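Endosialidase (PDB 4HIZ) cleaves polysialic acid, hydrolysing internal alpha2,8 and alpha2,9 linkages between sialic acid residues as a trimeric bacteriophage enzyme. Local coordinates at the interface of chains A and B. Sequence-based numbering; all coordinates share one arbitrary frame. Chains: chain A/B, Endosialidase.

Both contacts pair strands of chain A with strands of chain B in parallel register, and both lie in what is probably the intertwined beta-helical stalk of the trimer, toward the C-terminal end. The C-alpha centres of contact 1 and contact 2 are about 14 Å apart. They share no residue: contact 2 uses strands 560-563 and 565-568, contact 1 the ends of strands 585-590 and 594-599. In each, an earlier strand of chain B lies on a later strand of chain A. Contact 2 buries apolar side chains between chains, whereas contact 1 closes with polar side chains, so both may help hold the A and B chains of the trimer together.

Contact 1: the interface of chains A and B. Residues chain A 598-600; chain B 589-591.
A:Ala598 and B:Leu590 meet through their backbones where strand 594-599 of chain A runs parallel to strand 585-590 of chain B, probably part of the intertwined beta-helix of the endosialidase stalk. The backbone N of B:Leu590 gives its hydrogen to A:Ala598 O at 2.9 Å, and one step on, A:Asn600 N bonds to B:Leu590 O. These two bonds set the register, with A:Ala598 bridged to B:Lys589 and A:Lys599 to B:Leu590.

Amine and amide groups reinforce the strand ends. The A:Lys599 side chain leaves with CG anti to its own backbone N (chi1 176°), then bends at chi2 and chi4, bringing NZ back to the edge of chain B. A:Lys599 NZ lies 2.9 Å from B:Leu590 O, and this carbonyl oxygen is therefore gripped by two donors, NZ and A:Asn600 N, arriving from opposite faces of its plane. A:Lys599 NZ also bonds within its own chain to A:Asn600 O at 2.8 Å, while its bond to B:Asp591 O is weak. One amine thus ties together the carbonyls that leave the two strand ends. The B:Asp591 carboxylate is not in contact with it, although opposite charges may still attract over the 5.3 Å from A:Lys599 NZ to B:Asp591 OD1.

Van der Waals contact comes from the side chain of B:Lys589, which is extended beyond CG and crosses the A:Asn600 side chain obliquely; B:Lys589 CB lies 4.1 Å from A:Asn600 CG, and its CD packs near OD1 of that amide.

The same amide makes a side-chain hydrogen bond across to B:Asp591. The amide and carboxylate planes are turned against each other, yet the N-H points almost straight at its acceptor, 174° at the hydrogen. A:Asn600 ND2 stands 2.8 Å from B:Asp591 OD1, approaching on the syn side of the carboxylate but 30° out of its plane.

Contact 2: the interface of chains A and B. Residues chain A 562, 565-568; chain B 560, 562, 566, 568.
The backbone N of B:Phe562 bonds to A:Gln567 O at 2.8 Å, almost straight at 175° at the hydrogen, though the donor is tilted from the carbonyl plane. This is the shortest rung of a parallel beta ladder, probably part of the beta-helical stalk of the endosialidase, with strand 560-563 of chain B laid along strand 565-568 of chain A. Behind it, A:Gln567 N bonds to B:Val560 O at 3.0 Å, in the plane of that carbonyl. B:Val560 N closes the ladder on A:Asp565 O with a longer bond of 3.2 Å. Both the N-H and the carbonyl of A:Gln567 are spent on chain B this way.

A:Gln567 O does a second job: it lies in plane at the edge of the B:Phe562 ring, 3.5 Å from B:Phe562 CD1. With CG anti to the carbonyl carbon (chi1 -69°), the ring turns inward from its strand toward the apolar side chains. Its CE1 touches CG1 of A:Val566. At the far end the two copies of Phe562 reach toward each other tip to tip, A:Phe562 CZ to B:Phe562 CZ at 4.0 Å; this is a meeting of ring tips, without face-to-face overlap.

Nearer the root of the B:Phe562 side chain, A:Met568 sets its CB against the CB of the phenylalanine. The A:Met568 side chain crosses that of B:Val566 at about a right angle, with A:Met568 SD 3.8 Å from B:Val566 CB. Beyond the sulfur, the chain bends at chi3 (67°), and the methyl CE of A:Met568 meets the methyl CE of B:Met568 at 3.9 Å.

Contact 1: the interface of chains A and B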
# COMPACT_ATOMS: atom_id res chain seq x y z
N ALA A 598 11.22 -1.38 -30.07
CA ALA A 598 11.30 -0.23 -30.99
C ALA A 598 11.82 1.01 -30.33
O ALA A 598 11.83 1.13 -29.08
CB ALA A 598 9.94 0.07 -31.63
N LYS A 599 12.21 1.96 -31.18
CA LYS A 599 12.82 3.21 -30.70
C LYS A 599 11.92 4.39 -31.01
O LYS A 599 11.70 4.72 -32.17
CB LYS A 599 14.16 3.42 -31.39
CG LYS A 599 14.83 4.76 -31.03
CD LYS A 599 15.35 4.72 -29.55
CE LYS A 599 15.53 6.17 -29.01
NZ LYS A 599 14.21 6.81 -28.68
N ASN A 600 11.40 5.05 -29.99
CA ASN A 600 10.49 6.16 -30.23
C ASN A 600 11.25 7.34 -30.84
O ASN A 600 12.49 7.42 -30.76
CB ASN A 600 9.83 6.60 -28.92
CG ASN A 600 8.70 5.66 -28.50
OD1 ASN A 600 8.05 5.01 -29.35
ND2 ASN A 600 8.44 5.62 -27.20
N LYS B 589 9.09 -0.24 -25.97
CA LYS B 589 9.55 0.95 -26.68
C LYS B 589 10.54 1.68 -25.81
O LYS B 589 10.43 1.67 -24.58
CB LYS B 589 8.39 1.91 -26.99
CG LYS B 589 7.31 1.29 -27.89
CD LYS B 589 6.10 2.21 -27.89
CE LYS B 589 4.84 1.51 -28.40
NZ LYS B 589 3.65 2.45 -28.52
N LEU B 590 11.52 2.28 -26.46
CA LEU B 590 12.56 3.02 -25.73
C LEU B 590 12.55 4.47 -26.15
O LEU B 590 12.60 4.77 -27.34
CB LEU B 590 13.95 2.45 -26.02
CG LEU B 590 14.33 1.20 -25.19
CD1 LEU B 590 13.53 -0.02 -25.63
CD2 LEU B 590 15.85 0.89 -25.23
N ASP B 591 12.53 5.37 -25.16
CA ASP B 591 12.69 6.80 -25.43
C ASP B 591 14.17 7.16 -25.53
O ASP B 591 14.98 6.29 -25.81
CB ASP B 591 12.01 7.60 -24.33
CG ASP B 591 10.50 7.47 -24.37
OD1 ASP B 591 9.96 7.31 -25.50
OD2 ASP B 591 9.85 7.58 -23.29

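Contact 2: the interface of chains A and B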
# COMPACT_ATOMS: atom_id res chain seq x y z
N PHE A 562 1.31 -6.82 -14.23
CA PHE A 562 0.71 -5.50 -14.49
C PHE A 562 -0.23 -5.63 -15.69
O PHE A 562 0.22 -5.93 -16.80
CB PHE A 562 1.82 -4.51 -14.81
CG PHE A 562 2.69 -4.16 -13.60
CD1 PHE A 562 3.78 -4.95 -13.29
CD2 PHE A 562 2.38 -3.08 -12.79
CE1 PHE A 562 4.60 -4.64 -12.18
CE2 PHE A 562 3.20 -2.74 -11.67
CZ PHE A 562 4.30 -3.53 -11.37
N ASP A 565 -0.43 -0.55 -19.24
CA ASP A 565 0.84 -0.00 -19.72
C ASP A 565 1.75 0.38 -18.55
O ASP A 565 1.33 1.04 -17.59
CB ASP A 565 0.61 1.29 -20.52
CG ASP A 565 -0.10 1.06 -21.86
OD1 ASP A 565 0.17 0.07 -22.56
OD2 ASP A 565 -0.94 1.92 -22.23
N VAL A 566 3.01 -0.03 -18.65
CA VAL A 566 4.03 0.37 -17.65
C VAL A 566 5.13 1.18 -18.31
O VAL A 566 5.58 0.85 -19.41
CB VAL A 566 4.65 -0.86 -16.99
CG1 VAL A 566 5.78 -0.43 -16.05
CG2 VAL A 566 3.56 -1.62 -16.18
N GLN A 567 5.54 2.26 -17.63
CA GLN A 567 6.75 2.98 -18.04
C GLN A 567 7.75 2.91 -16.92
O GLN A 567 7.36 2.88 -15.77
CB GLN A 567 6.46 4.44 -18.29
CG GLN A 567 5.41 4.62 -19.39
CD GLN A 567 5.52 6.03 -19.92
OE1 GLN A 567 5.83 6.21 -21.08
NE2 GLN A 567 5.37 7.03 -19.04
N MET A 568 9.02 2.90 -17.26
CA MET A 568 10.03 2.97 -16.20
C MET A 568 11.28 3.69 -16.67
O MET A 568 11.62 3.72 -17.86
CB MET A 568 10.40 1.58 -15.69
CG MET A 568 10.96 0.73 -16.76
SD MET A 568 11.16 -0.94 -16.16
CE MET A 568 9.47 -1.52 -15.92
N VAL B 560 1.13 2.38 -14.71
CA VAL B 560 2.06 2.88 -13.67
C VAL B 560 3.30 3.35 -14.35
O VAL B 560 3.80 2.70 -15.29
CB VAL B 560 2.47 1.73 -12.71
CG1 VAL B 560 3.43 2.29 -11.62
CG2 VAL B 560 1.26 1.07 -12.07
N PHE B 562 7.21 4.33 -13.42
CA PHE B 562 8.29 4.31 -12.40
C PHE B 562 9.27 5.41 -12.76
O PHE B 562 9.93 5.34 -13.80
CB PHE B 562 8.99 2.94 -12.39
CG PHE B 562 8.12 1.82 -11.87
CD1 PHE B 562 7.22 1.15 -12.72
CD2 PHE B 562 8.15 1.46 -10.53
CE1 PHE B 562 6.39 0.13 -12.21
CE2 PHE B 562 7.34 0.45 -10.02
CZ PHE B 562 6.46 -0.23 -10.86
N VAL B 566 14.46 0.56 -12.18
CA VAL B 566 13.74 -0.66 -11.80
C VAL B 566 14.59 -1.89 -12.14
O VAL B 566 15.23 -1.95 -13.21
CB VAL B 566 12.41 -0.75 -12.57
CG1 VAL B 566 11.72 -2.11 -12.26
CG2 VAL B 566 11.49 0.40 -12.14
N MET B 568 14.24 -6.32 -12.09
CA MET B 568 13.30 -7.41 -11.87
C MET B 568 13.96 -8.73 -12.20
O MET B 568 14.86 -8.81 -13.03
CB MET B 568 12.02 -7.23 -12.68
CG MET B 568 12.27 -7.14 -14.16
SD MET B 568 10.78 -6.66 -15.05
CE MET B 568 10.50 -4.99 -14.46